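Local structure of cucumber stellacyanin (Cucumis sativus, 1JER) at residues A[24-28]-A[101-105]; A[31-35]-A[79-83]; A[36-42]-A[74-80]; A[46-52]-A[86-92]. The protein binds a single copper ion and, as in other blue copper proteins of the phytocyanin family, probably carries electrons. All coordinates share one frame; numbering follows the deposited sequence.

In the fold
Stellacyanin is a cupredoxin, built of two facing beta sheets, and the four contacts sample its wall, its middle and its metal end. Interaction 1 is a buried, mainly apolar seat for helix 22-28 on strand 101-107. Interaction 3 is an antiparallel strand pair in one sheet; interaction 4 is its counterpart in the other, running on into the copper site. Leu-38 of interaction 3 packs on Leu-102 of interaction 1 and Phe-88 of interaction 4, so the three share one core. Interaction 2, farther out and partly exposed, shares Arg-79 and Leu-80 with interaction 3 and has one backbone hydrogen bond plus side-chain packing. Interactions 2 and 3 also touch the second subunit.

Interaction 1 (A[24-28]-A[101-105]); sequences SQWAA and KLSIN
Trp-26 meets Leu-102 where segment 24-28, part of helix 22-28, rests on strand 101-107; the axes of segments 24-28 and 101-105 approach to 8.1 Å at 22°. With CG anti to the backbone N (chi1 171°), Trp-26 directs its indole toward Leu-102, and the rim of the six-membered ring receives a methyl near its own plane: Trp-26 CE3 lies 3.8 Å from Leu-102 CD1. The indole is anchored at its polar end by a hydrogen bond from NE1 to Asp-10. One residue on, the small side chain of Ala-27 lets the helix come close. Its CB sits between two branched residues, 4.1 Å from Leu-102 CD1 and 4.0 Å from Ile-104 CG2, and close to the carbonyl oxygen of Ser-103 (CB to O 3.9 Å). Leu-102 and Ile-104 also pack on Leu-38 of strand 37-40, so the same strand residues serve helix and sheet core. The contact is chiefly apolar side-chain packing, which makes it a matter of fit rather than of directed bonds.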
loop_
_atom_site.group_PDB
_atom_site.type_symbol
_atom_site.label_atom_id
_atom_site.label_comp_id
_atom_site.label_asym_id
_atom_site.label_seq_id
_atom_site.Cartn_x
_atom_site.Cartn_y
_atom_site.Cartn_z
ATOM N N SER A 24 -20.750 -5.072 2.192
ATOM C CA SER A 24 -20.921 -6.008 1.048
ATOM C C SER A 24 -21.732 -5.350 -0.031
ATOM O O SER A 24 -21.555 -5.583 -1.234
ATOM C CB SER A 24 -21.358 -7.367 1.474
ATOM O OG SER A 24 -22.642 -7.332 2.051
ATOM N N GLN A 25 -22.604 -4.370 0.317
ATOM C CA GLN A 25 -23.237 -3.653 -0.815
ATOM C C GLN A 25 -22.225 -2.767 -1.507
ATOM O O GLN A 25 -22.284 -2.525 -2.720
ATOM C CB GLN A 25 -24.415 -2.809 -0.290
ATOM C CG GLN A 25 -25.625 -3.690 0.052
ATOM C CD GLN A 25 -26.835 -2.909 0.498
ATOM O OE1 GLN A 25 -26.733 -1.874 1.153
ATOM N NE2 GLN A 25 -28.019 -3.418 0.162
ATOM N N TRP A 26 -21.276 -2.189 -0.738
ATOM C CA TRP A 26 -20.300 -1.303 -1.351
ATOM C C TRP A 26 -19.440 -2.106 -2.320
ATOM O O TRP A 26 -19.208 -1.708 -3.468
ATOM C CB TRP A 26 -19.362 -0.735 -0.191
ATOM C CG TRP A 26 -18.207 0.021 -0.828
ATOM C CD1 TRP A 26 -18.244 1.296 -1.296
ATOM C CD2 TRP A 26 -16.874 -0.466 -1.046
ATOM N NE1 TRP A 26 -16.999 1.619 -1.823
ATOM C CE2 TRP A 26 -16.159 0.557 -1.673
ATOM C CE3 TRP A 26 -16.229 -1.675 -0.777
ATOM C CZ2 TRP A 26 -14.812 0.440 -2.066
ATOM C CZ3 TRP A 26 -14.907 -1.792 -1.157
ATOM C CH2 TRP A 26 -14.204 -0.754 -1.781
ATOM N N ALA A 27 -18.980 -3.282 -1.891
ATOM C CA ALA A 27 -18.106 -4.107 -2.734
ATOM C C ALA A 27 -18.854 -4.590 -3.986
ATOM O O ALA A 27 -18.240 -4.637 -5.061
ATOM C CB ALA A 27 -17.631 -5.327 -1.948
ATOM N N ALA A 28 -20.145 -4.887 -3.862
ATOM C CA ALA A 28 -20.867 -5.401 -5.069
ATOM C C ALA A 28 -21.060 -4.345 -6.120
ATOM O O ALA A 28 -21.440 -4.658 -7.281
ATOM C CB ALA A 28 -22.218 -5.955 -4.590
ATOM N N LYS A 101 -16.377 -5.724 8.256
ATOM C CA LYS A 101 -15.571 -6.792 7.579
ATOM C C LYS A 101 -15.952 -6.672 6.077
ATOM O O LYS A 101 -17.017 -6.136 5.748
ATOM C CB LYS A 101 -16.081 -8.152 8.110
ATOM C CG LYS A 101 -17.570 -8.358 7.873
ATOM C CD LYS A 101 -18.128 -9.456 8.764
ATOM C CE LYS A 101 -17.301 -10.719 8.722
ATOM N NZ LYS A 101 -18.045 -11.880 9.369
ATOM N N LEU A 102 -15.023 -7.060 5.231
ATOM C CA LEU A 102 -15.227 -6.801 3.772
ATOM C C LEU A 102 -14.632 -8.001 3.016
ATOM O O LEU A 102 -13.567 -8.480 3.317
ATOM C CB LEU A 102 -14.361 -5.542 3.466
ATOM C CG LEU A 102 -14.176 -5.307 1.940
ATOM C CD1 LEU A 102 -15.424 -4.632 1.391
ATOM C CD2 LEU A 102 -12.966 -4.370 1.738
ATOM N N SER A 103 -15.421 -8.547 2.088
ATOM C CA SER A 103 -14.889 -9.638 1.257
ATOM C C SER A 103 -15.033 -9.193 -0.199
ATOM O O SER A 103 -16.057 -8.659 -0.608
ATOM C CB SER A 103 -15.679 -10.936 1.471
ATOM O OG SER A 103 -16.978 -10.783 1.061
ATOM N N ILE A 104 -13.929 -9.356 -0.941
ATOM C CA ILE A 104 -14.001 -8.882 -2.327
ATOM C C ILE A 104 -13.398 -9.938 -3.262
ATOM O O ILE A 104 -12.599 -10.760 -2.858
ATOM C CB ILE A 104 -13.219 -7.590 -2.494
ATOM C CG1 ILE A 104 -11.725 -7.722 -2.158
ATOM C CG2 ILE A 104 -13.835 -6.458 -1.675
ATOM C CD1 ILE A 104 -10.882 -6.678 -2.882
ATOM N N ASN A 105 -13.856 -9.868 -4.522
ATOM C CA ASN A 105 -13.352 -10.851 -5.499
ATOM C C ASN A 105 -12.461 -10.084 -6.488
ATOM O O ASN A 105 -12.928 -9.113 -7.100
ATOM C CB ASN A 105 -14.592 -11.377 -6.281
ATOM C CG ASN A 105 -14.127 -12.373 -7.356
ATOM O OD1 ASN A 105 -14.528 -12.250 -8.526
ATOM N ND2 ASN A 105 -13.313 -13.317 -6.948
#

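Interaction 2 (A[31-35]-A[79-83]); sequences TFRVG and RLDEL
Val-34 and Gly-35 turn the chain past Leu-80 at the edge of the cupredoxin sandwich, where the link between strands 32-33 and 37-40 meets the loop that follows strand 76-79. The touching parts of the segments run 114° apart and do not pair as strands. One backbone hydrogen bond joins them at the crossing: Gly-35 N donates to Leu-80 O at 2.7 Å, with a nearly straight angle of 166° at the hydrogen. The same oxygen receives a CA-H contact from Val-34. Glycine suits the turn because its phi of 103° would press a side chain against the preceding carbonyl.

On the inner side Leu-80 CD1 reaches Phe-32 CB at 4.2 Å, and both side chains continue into the core against Ile-104. Toward the surface, Val-34 CG1 lies near Leu-80 O and Asp-81 O, while CG2, beside the backbone N, turns to Leu-83. The guanidinium of Arg-79 has Gly-35 O over one face, but it hydrogen-bonds Thr-73 and Pro-75 and salt-bridges Glu-71, all of the second subunit. Val-34 and Leu-83 cross at about a right angle, Val-34 CG2 lying 3.4 Å from Leu-83 CD2, closer than normal van der Waals contact.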
loop_
_atom_site.group_PDB
_atom_site.type_symbol
_atom_site.label_atom_id
_atom_site.label_comp_id
_atom_site.label_asym_id
_atom_site.label_seq_id
_atom_site.Cartn_x
_atom_site.Cartn_y
_atom_site.Cartn_z
ATOM N N THR A 31 -15.708 -3.231 -9.465
ATOM C CA THR A 31 -14.970 -4.400 -10.040
ATOM C C THR A 31 -13.500 -4.233 -9.585
ATOM O O THR A 31 -12.979 -3.104 -9.725
ATOM C CB THR A 31 -15.024 -4.352 -11.565
ATOM O OG1 THR A 31 -16.351 -4.674 -11.957
ATOM C CG2 THR A 31 -14.097 -5.376 -12.211
ATOM N N PHE A 32 -12.928 -5.241 -8.977
ATOM C CA PHE A 32 -11.559 -5.086 -8.430
ATOM C C PHE A 32 -10.590 -5.907 -9.302
ATOM O O PHE A 32 -10.862 -7.088 -9.485
ATOM C CB PHE A 32 -11.555 -5.711 -7.002
ATOM C CG PHE A 32 -12.505 -4.948 -6.075
ATOM C CD1 PHE A 32 -12.129 -3.727 -5.544
ATOM C CD2 PHE A 32 -13.756 -5.463 -5.789
ATOM C CE1 PHE A 32 -13.007 -3.032 -4.718
ATOM C CE2 PHE A 32 -14.651 -4.755 -4.975
ATOM C CZ PHE A 32 -14.269 -3.535 -4.443
ATOM N N ARG A 33 -9.529 -5.287 -9.769
ATOM C CA ARG A 33 -8.576 -6.026 -10.648
ATOM C C ARG A 33 -7.192 -6.069 -10.013
ATOM O O ARG A 33 -6.815 -5.131 -9.287
ATOM C CB ARG A 33 -8.449 -5.242 -11.962
ATOM C CG ARG A 33 -9.767 -5.191 -12.740
ATOM C CD ARG A 33 -9.553 -4.423 -14.057
ATOM N NE ARG A 33 -10.810 -4.331 -14.804
ATOM C CZ ARG A 33 -11.289 -5.311 -15.564
ATOM N NH1 ARG A 33 -10.774 -6.546 -15.497
ATOM N NH2 ARG A 33 -12.270 -5.091 -16.446
ATOM N N VAL A 34 -6.449 -7.117 -10.319
ATOM C CA VAL A 34 -5.079 -7.270 -9.780
ATOM C C VAL A 34 -4.331 -5.989 -10.084
ATOM O O VAL A 34 -4.495 -5.424 -11.159
ATOM C CB VAL A 34 -4.372 -8.456 -10.507
ATOM C CG1 VAL A 34 -2.898 -8.455 -10.180
ATOM C CG2 VAL A 34 -5.006 -9.770 -10.063
ATOM N N GLY A 35 -3.587 -5.451 -9.118
ATOM C CA GLY A 35 -2.934 -4.151 -9.381
ATOM C C GLY A 35 -3.659 -3.016 -8.694
ATOM O O GLY A 35 -3.098 -1.965 -8.383
ATOM N N ARG A 79 -2.543 -3.561 -1.355
ATOM C CA ARG A 79 -2.469 -3.853 -2.784
ATOM C C ARG A 79 -3.167 -5.180 -3.068
ATOM O O ARG A 79 -3.025 -6.138 -2.324
ATOM C CB ARG A 79 -1.010 -3.948 -3.298
ATOM C CG ARG A 79 -0.981 -3.681 -4.827
ATOM C CD ARG A 79 0.430 -3.498 -5.371
ATOM N NE ARG A 79 0.481 -2.362 -6.335
ATOM C CZ ARG A 79 0.368 -2.509 -7.643
ATOM N NH1 ARG A 79 0.743 -3.657 -8.209
ATOM N NH2 ARG A 79 -0.097 -1.523 -8.429
ATOM N N LEU A 80 -3.892 -5.209 -4.194
ATOM C CA LEU A 80 -4.567 -6.508 -4.527
ATOM C C LEU A 80 -3.664 -7.184 -5.599
ATOM O O LEU A 80 -3.685 -6.813 -6.749
ATOM C CB LEU A 80 -5.944 -6.165 -5.094
ATOM C CG LEU A 80 -6.834 -5.364 -4.103
ATOM C CD1 LEU A 80 -8.164 -5.000 -4.715
ATOM C CD2 LEU A 80 -7.021 -6.131 -2.817
ATOM N N ASP A 81 -2.882 -8.107 -5.101
ATOM C CA ASP A 81 -1.825 -8.803 -5.773
ATOM C C ASP A 81 -2.237 -10.151 -6.367
ATOM O O ASP A 81 -1.441 -10.678 -7.166
ATOM C CB ASP A 81 -0.804 -9.285 -4.605
ATOM C CG ASP A 81 -0.014 -8.064 -4.186
ATOM O OD1 ASP A 81 0.279 -7.243 -5.094
ATOM O OD2 ASP A 81 0.256 -7.929 -2.975
ATOM N N GLU A 82 -3.271 -10.770 -5.864
ATOM C CA GLU A 82 -3.624 -12.133 -6.292
ATOM C C GLU A 82 -5.092 -12.199 -6.684
ATOM O O GLU A 82 -5.918 -11.431 -6.175
ATOM C CB GLU A 82 -3.359 -13.111 -5.138
ATOM C CG GLU A 82 -2.637 -12.504 -3.975
ATOM C CD GLU A 82 -1.208 -12.941 -3.800
ATOM O OE1 GLU A 82 -0.597 -13.457 -4.761
ATOM O OE2 GLU A 82 -0.669 -12.753 -2.678
ATOM N N LEU A 83 -5.396 -13.145 -7.567
ATOM C CA LEU A 83 -6.789 -13.332 -8.003
ATOM C C LEU A 83 -7.621 -13.969 -6.884
ATOM O O LEU A 83 -7.106 -14.682 -6.015
ATOM C CB LEU A 83 -6.765 -14.371 -9.165
ATOM C CG LEU A 83 -6.099 -13.785 -10.436
ATOM C CD1 LEU A 83 -6.162 -14.850 -11.531
ATOM C CD2 LEU A 83 -6.817 -12.537 -10.867
#

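Interaction 3 (A[36-42]-A[74-80]); sequences DSLQFNF and SPVIERL
Phe-42 and Ser-74 close one end of an antiparallel ladder whose hydrogen-bonded pairs, Leu-38 with Glu-78 and Phe-40 with Val-76, exchange two backbone bonds each. Ser-74 CB fits over the centre of the Phe-42 ring, 3.7 Å from its centroid, a CH-pi contact. Phe-42 CG, between backbone N and carbonyl carbon (chi1 48°), brings the ring face there; Ser-74 OG accepts from Phe-42 N at 2.9 Å and bonds Gln-2 of the second subunit. Val-76 CG2 sits at the ring's edge, 4.0 Å from Phe-42 CZ. Leu-38 and Leu-80 cross at about a right angle, Leu-38 CG 4.1 Å from Leu-80 CD2, branched ends suiting an interior face. On the other face Gln-39 lies extended beside Ile-77 and Pro-75, its NE2 donating to a lone pair of Asn-41 OD1. A water donates to Ser-37 OG and accepts from Arg-79 NE. Strand 5-7 flanks strand 37-40, Leu-38 and Phe-40 face strand 101-107, and Ile-77 packs on Val-5 of the second subunit.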
loop_
_atom_site.group_PDB
_atom_site.type_symbol
_atom_site.label_atom_id
_atom_site.label_comp_id
_atom_site.label_asym_id
_atom_site.label_seq_id
_atom_site.Cartn_x
_atom_site.Cartn_y
_atom_site.Cartn_z
ATOM N N ASP A 36 -4.973 -3.186 -8.457
ATOM C CA ASP A 36 -5.687 -2.048 -7.790
ATOM C C ASP A 36 -5.276 -2.127 -6.289
ATOM O O ASP A 36 -4.735 -3.089 -5.832
ATOM C CB ASP A 36 -7.211 -2.438 -7.778
ATOM C CG ASP A 36 -7.847 -2.178 -9.120
ATOM O OD1 ASP A 36 -7.156 -1.685 -10.035
ATOM O OD2 ASP A 36 -9.053 -2.487 -9.286
ATOM N N SER A 37 -5.682 -1.035 -5.594
ATOM C CA SER A 37 -5.397 -1.058 -4.134
ATOM C C SER A 37 -6.714 -0.669 -3.416
ATOM O O SER A 37 -7.616 -0.120 -4.017
ATOM C CB SER A 37 -4.376 0.111 -3.869
ATOM O OG SER A 37 -3.108 -0.255 -4.423
ATOM N N LEU A 38 -6.724 -0.971 -2.116
ATOM C CA LEU A 38 -7.921 -0.650 -1.294
ATOM C C LEU A 38 -7.357 0.329 -0.188
ATOM O O LEU A 38 -6.382 -0.045 0.420
ATOM C CB LEU A 38 -8.294 -1.905 -0.488
ATOM C CG LEU A 38 -9.040 -3.009 -1.187
ATOM C CD1 LEU A 38 -9.521 -4.049 -0.182
ATOM C CD2 LEU A 38 -10.216 -2.434 -1.993
ATOM N N GLN A 39 -8.013 1.458 -0.094
ATOM C CA GLN A 39 -7.590 2.425 0.940
ATOM C C GLN A 39 -8.636 2.421 2.080
ATOM O O GLN A 39 -9.803 2.715 1.794
ATOM C CB GLN A 39 -7.511 3.830 0.355
ATOM C CG GLN A 39 -7.179 4.860 1.449
ATOM C CD GLN A 39 -6.661 6.150 0.867
ATOM O OE1 GLN A 39 -6.106 6.150 -0.239
ATOM N NE2 GLN A 39 -6.829 7.239 1.602
ATOM N N PHE A 40 -8.178 2.145 3.286
ATOM C CA PHE A 40 -9.122 2.146 4.460
ATOM C C PHE A 40 -8.762 3.427 5.290
ATOM O O PHE A 40 -7.618 3.539 5.684
ATOM C CB PHE A 40 -8.697 0.951 5.347
ATOM C CG PHE A 40 -9.088 -0.400 4.737
ATOM C CD1 PHE A 40 -8.211 -1.003 3.826
ATOM C CD2 PHE A 40 -10.236 -1.048 5.089
ATOM C CE1 PHE A 40 -8.527 -2.277 3.328
ATOM C CE2 PHE A 40 -10.574 -2.303 4.568
ATOM C CZ PHE A 40 -9.703 -2.886 3.648
ATOM N N ASN A 41 -9.740 4.298 5.423
ATOM C CA ASN A 41 -9.545 5.567 6.158
ATOM C C ASN A 41 -10.383 5.476 7.462
ATOM O O ASN A 41 -11.566 5.150 7.436
ATOM C CB ASN A 41 -10.196 6.717 5.335
ATOM C CG ASN A 41 -9.387 7.010 4.066
ATOM O OD1 ASN A 41 -8.197 6.935 4.018
ATOM N ND2 ASN A 41 -10.165 7.412 3.030
ATOM N N PHE A 42 -9.695 5.755 8.566
ATOM C CA PHE A 42 -10.473 5.699 9.855
ATOM C C PHE A 42 -9.689 6.567 10.854
ATOM O O PHE A 42 -8.504 6.841 10.654
ATOM C CB PHE A 42 -10.508 4.274 10.321
ATOM C CG PHE A 42 -9.214 3.517 10.336
ATOM C CD1 PHE A 42 -8.760 2.857 9.190
ATOM C CD2 PHE A 42 -8.432 3.437 11.484
ATOM C CE1 PHE A 42 -7.575 2.140 9.223
ATOM C CE2 PHE A 42 -7.253 2.736 11.520
ATOM C CZ PHE A 42 -6.794 2.082 10.373
ATOM N N SER A 74 -3.781 5.254 10.119
ATOM C CA SER A 74 -4.644 5.356 8.928
ATOM C C SER A 74 -4.028 6.460 8.064
ATOM O O SER A 74 -3.454 7.387 8.666
ATOM C CB SER A 74 -6.053 5.734 9.376
ATOM O OG SER A 74 -6.889 6.151 8.262
ATOM N N PRO A 75 -4.141 6.384 6.777
ATOM C CA PRO A 75 -4.844 5.331 6.057
ATOM C C PRO A 75 -3.981 4.084 5.867
ATOM O O PRO A 75 -2.743 4.190 5.860
ATOM C CB PRO A 75 -4.991 5.967 4.624
ATOM C CG PRO A 75 -3.755 6.800 4.517
ATOM C CD PRO A 75 -3.592 7.439 5.893
ATOM N N VAL A 76 -4.664 2.959 5.737
ATOM C CA VAL A 76 -3.995 1.675 5.441
ATOM C C VAL A 76 -4.332 1.370 3.967
ATOM O O VAL A 76 -5.521 1.475 3.619
ATOM C CB VAL A 76 -4.580 0.544 6.279
ATOM C CG1 VAL A 76 -4.105 -0.814 5.704
ATOM C CG2 VAL A 76 -4.063 0.693 7.725
ATOM N N ILE A 77 -3.315 1.178 3.162
ATOM C CA ILE A 77 -3.643 0.955 1.690
ATOM C C ILE A 77 -3.117 -0.425 1.343
ATOM O O ILE A 77 -1.934 -0.719 1.560
ATOM C CB ILE A 77 -2.951 2.043 0.832
ATOM C CG1 ILE A 77 -3.616 3.440 1.063
ATOM C CG2 ILE A 77 -3.224 1.708 -0.675
ATOM C CD1 ILE A 77 -2.634 4.568 1.148
ATOM N N GLU A 78 -4.009 -1.323 0.921
ATOM C CA GLU A 78 -3.584 -2.712 0.663
ATOM C C GLU A 78 -3.608 -2.951 -0.856
ATOM O O GLU A 78 -4.573 -2.589 -1.489
ATOM C CB GLU A 78 -4.651 -3.667 1.295
ATOM C CG GLU A 78 -4.576 -3.581 2.848
ATOM C CD GLU A 78 -3.449 -4.436 3.391
ATOM O OE1 GLU A 78 -3.014 -5.381 2.692
ATOM O OE2 GLU A 78 -3.020 -4.208 4.551
ATOM N N ARG A 79 -2.543 -3.561 -1.355
ATOM C CA ARG A 79 -2.469 -3.853 -2.784
ATOM C C ARG A 79 -3.167 -5.180 -3.068
ATOM O O ARG A 79 -3.025 -6.138 -2.324
ATOM C CB ARG A 79 -1.010 -3.948 -3.298
ATOM C CG ARG A 79 -0.981 -3.681 -4.827
ATOM C CD ARG A 79 0.430 -3.498 -5.371
ATOM N NE ARG A 79 0.481 -2.362 -6.335
ATOM C CZ ARG A 79 0.368 -2.509 -7.643
ATOM N NH1 ARG A 79 0.743 -3.657 -8.209
ATOM N NH2 ARG A 79 -0.097 -1.523 -8.429
ATOM N N LEU A 80 -3.892 -5.209 -4.194
ATOM C CA LEU A 80 -4.567 -6.508 -4.527
ATOM C C LEU A 80 -3.664 -7.184 -5.599
ATOM O O LEU A 80 -3.685 -6.813 -6.749
ATOM C CB LEU A 80 -5.944 -6.165 -5.094
ATOM C CG LEU A 80 -6.834 -5.364 -4.103
ATOM C CD1 LEU A 80 -8.164 -5.000 -4.715
ATOM C CD2 LEU A 80 -7.021 -6.131 -2.817
HETATM O O HOH W 1 -0.101 -0.555 -4.413
#

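Interaction 4 (A[46-52]-A[86-92]); sequences AHNVHEM and HYFVCTV. With CU (copper (II) ion), chain B.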
loop_
_atom_site.group_PDB
_atom_site.type_symbol
_atom_site.label_atom_id
_atom_site.label_comp_id
_atom_site.label_asym_id
_atom_site.label_seq_id
_atom_site.Cartn_x
_atom_site.Cartn_y
_atom_site.Cartn_z
ATOM N N ALA A 46 -8.614 3.880 16.509
ATOM C CA ALA A 46 -9.953 3.358 16.768
ATOM C C ALA A 46 -10.224 2.014 16.090
ATOM O O ALA A 46 -11.069 1.237 16.508
ATOM C CB ALA A 46 -10.999 4.358 16.234
ATOM N N HIS A 47 -9.549 1.765 14.968
ATOM C CA HIS A 47 -9.849 0.445 14.285
ATOM C C HIS A 47 -8.513 -0.067 13.746
ATOM O O HIS A 47 -7.469 0.547 13.897
ATOM C CB HIS A 47 -10.709 0.827 12.998
ATOM C CG HIS A 47 -12.038 1.378 13.397
ATOM N ND1 HIS A 47 -13.011 0.587 13.969
ATOM C CD2 HIS A 47 -12.531 2.657 13.370
ATOM C CE1 HIS A 47 -14.081 1.346 14.247
ATOM N NE2 HIS A 47 -13.815 2.586 13.887
ATOM N N ASN A 48 -8.575 -1.172 13.002
ATOM C CA ASN A 48 -7.364 -1.629 12.314
ATOM C C ASN A 48 -7.847 -2.401 11.067
ATOM O O ASN A 48 -9.075 -2.429 10.831
ATOM C CB ASN A 48 -6.473 -2.476 13.187
ATOM C CG ASN A 48 -7.176 -3.686 13.771
ATOM O OD1 ASN A 48 -6.863 -4.119 14.896
ATOM N ND2 ASN A 48 -8.133 -4.209 13.088
ATOM N N VAL A 49 -6.893 -2.909 10.311
ATOM C CA VAL A 49 -7.237 -3.671 9.110
ATOM C C VAL A 49 -6.360 -4.932 9.090
ATOM O O VAL A 49 -5.149 -4.825 9.150
ATOM C CB VAL A 49 -6.895 -2.874 7.828
ATOM C CG1 VAL A 49 -7.346 -3.773 6.633
ATOM C CG2 VAL A 49 -7.698 -1.574 7.796
ATOM N N HIS A 50 -7.038 -6.079 9.034
ATOM C CA HIS A 50 -6.310 -7.348 9.008
ATOM C C HIS A 50 -6.873 -8.233 7.924
ATOM O O HIS A 50 -8.075 -8.378 7.745
ATOM C CB HIS A 50 -6.505 -8.027 10.393
ATOM C CG HIS A 50 -5.967 -9.406 10.496
ATOM N ND1 HIS A 50 -4.633 -9.719 10.443
ATOM C CD2 HIS A 50 -6.610 -10.598 10.696
ATOM C CE1 HIS A 50 -4.460 -11.025 10.562
ATOM N NE2 HIS A 50 -5.645 -11.579 10.717
ATOM N N GLU A 51 -5.980 -8.833 7.113
ATOM C CA GLU A 51 -6.508 -9.732 6.074
ATOM C C GLU A 51 -6.632 -11.133 6.614
ATOM O O GLU A 51 -5.769 -11.584 7.400
ATOM C CB GLU A 51 -5.532 -9.674 4.872
ATOM C CG GLU A 51 -6.058 -10.603 3.762
ATOM C CD GLU A 51 -5.174 -10.578 2.527
ATOM O OE1 GLU A 51 -4.121 -9.939 2.505
ATOM O OE2 GLU A 51 -5.568 -11.236 1.537
ATOM N N MET A 52 -7.691 -11.875 6.379
ATOM C CA MET A 52 -7.823 -13.238 6.883
ATOM C C MET A 52 -7.571 -14.230 5.695
ATOM O O MET A 52 -7.871 -13.893 4.565
ATOM C CB MET A 52 -9.262 -13.528 7.283
ATOM C CG MET A 52 -10.027 -12.390 7.897
ATOM S SD MET A 52 -10.381 -12.788 9.637
ATOM C CE MET A 52 -8.726 -12.541 10.297
ATOM N N HIS A 86 -10.741 -12.180 -1.257
ATOM C CA HIS A 86 -9.887 -11.602 -0.199
ATOM C C HIS A 86 -10.843 -11.155 0.927
ATOM O O HIS A 86 -11.957 -10.732 0.669
ATOM C CB HIS A 86 -9.063 -10.457 -0.693
ATOM C CG HIS A 86 -7.942 -10.850 -1.611
ATOM N ND1 HIS A 86 -8.159 -11.198 -2.920
ATOM C CD2 HIS A 86 -6.615 -10.962 -1.408
ATOM C CE1 HIS A 86 -7.004 -11.507 -3.489
ATOM N NE2 HIS A 86 -6.053 -11.368 -2.605
ATOM N N TYR A 87 -10.363 -11.310 2.148
ATOM C CA TYR A 87 -11.246 -11.043 3.312
ATOM C C TYR A 87 -10.493 -10.090 4.255
ATOM O O TYR A 87 -9.368 -10.395 4.673
ATOM C CB TYR A 87 -11.311 -12.421 4.079
ATOM C CG TYR A 87 -12.005 -13.461 3.208
ATOM C CD1 TYR A 87 -13.341 -13.325 2.893
ATOM C CD2 TYR A 87 -11.283 -14.518 2.680
ATOM C CE1 TYR A 87 -13.985 -14.261 2.082
ATOM C CE2 TYR A 87 -11.917 -15.465 1.877
ATOM C CZ TYR A 87 -13.252 -15.317 1.599
ATOM O OH TYR A 87 -13.881 -16.249 0.782
ATOM N N PHE A 88 -11.130 -8.998 4.629
ATOM C CA PHE A 88 -10.411 -8.059 5.556
ATOM C C PHE A 88 -11.377 -7.771 6.718
ATOM O O PHE A 88 -12.584 -7.629 6.509
ATOM C CB PHE A 88 -10.183 -6.740 4.824
ATOM C CG PHE A 88 -9.273 -6.868 3.611
ATOM C CD1 PHE A 88 -7.911 -6.791 3.755
ATOM C CD2 PHE A 88 -9.864 -7.086 2.350
ATOM C CE1 PHE A 88 -7.067 -6.952 2.657
ATOM C CE2 PHE A 88 -9.007 -7.267 1.275
ATOM C CZ PHE A 88 -7.651 -7.164 1.421
ATOM N N VAL A 89 -10.798 -7.603 7.910
ATOM C CA VAL A 89 -11.708 -7.301 9.036
ATOM C C VAL A 89 -10.985 -6.283 9.944
ATOM O O VAL A 89 -9.803 -6.057 9.811
ATOM C CB VAL A 89 -11.929 -8.566 9.899
ATOM C CG1 VAL A 89 -12.617 -9.655 9.069
ATOM C CG2 VAL A 89 -10.588 -9.100 10.395
ATOM N N CYS A 90 -11.776 -5.765 10.867
ATOM C CA CYS A 90 -11.203 -4.976 11.967
ATOM C C CYS A 90 -11.247 -5.916 13.202
ATOM O O CYS A 90 -12.287 -6.551 13.425
ATOM C CB CYS A 90 -12.176 -3.792 12.274
ATOM S SG CYS A 90 -11.504 -2.899 13.744
ATOM N N THR A 91 -10.125 -6.061 13.882
ATOM C CA THR A 91 -10.051 -7.037 14.977
ATOM C C THR A 91 -10.283 -6.383 16.324
ATOM O O THR A 91 -10.135 -7.008 17.365
ATOM C CB THR A 91 -8.718 -7.790 14.997
ATOM O OG1 THR A 91 -7.642 -6.913 15.264
ATOM C CG2 THR A 91 -8.432 -8.453 13.647
ATOM N N VAL A 92 -10.683 -5.106 16.319
ATOM C CA VAL A 92 -10.937 -4.456 17.639
ATOM C C VAL A 92 -12.258 -4.910 18.178
ATOM O O VAL A 92 -13.290 -4.860 17.536
ATOM C CB VAL A 92 -10.913 -2.940 17.474
ATOM C CG1 VAL A 92 -11.492 -2.214 18.677
ATOM C CG2 VAL A 92 -9.551 -2.429 17.092
HETATM CU CU CU B . -12.980 -1.360 14.189
HETATM O O HOH W 2 -7.778 -13.011 2.166
#
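His-47 and Cys-90 meet at the copper ion, the compact end of this contact. The metal is held by His-47 ND1 at 2.0 Å and Cys-90 SG at 2.2 Å, and the sulfur lies at the edge of the imidazole, in its plane. A chi1 of 176° turns SG away from its own backbone N and toward the metal, where it also accepts two long N-H bonds, from Asn-48 N and Val-92 N, each 3.5 Å; these probably temper its charge and help fix its direction. Cysteine suits the spot as a soft, negative ligand, and histidine offers an aromatic nitrogen donor, ND1.

Farther along, the segments become an antiparallel pair, with His-50 and Val-89 exchanging backbone bonds. Met-52 bends across Val-89 at about a right angle, bringing SD to 3.8 Å from Val-89 CG2.

The far end is looser and wetter. Glu-51 stretches out, its CB 3.8 Å from Phe-88 CE1, so the stem lies obliquely against the ring while the carboxylate reaches the surface. There Glu-51 OE2 lies at the edge of the His-86 ring, and a water lies near Glu-51 OE2, Met-52 O and Tyr-87 N. His-95 and Gln-100 complete the copper site, and this set of two histidines, a cysteine and a glutamine is the mark of a stellacyanin type 1 centre in the cupredoxin fold.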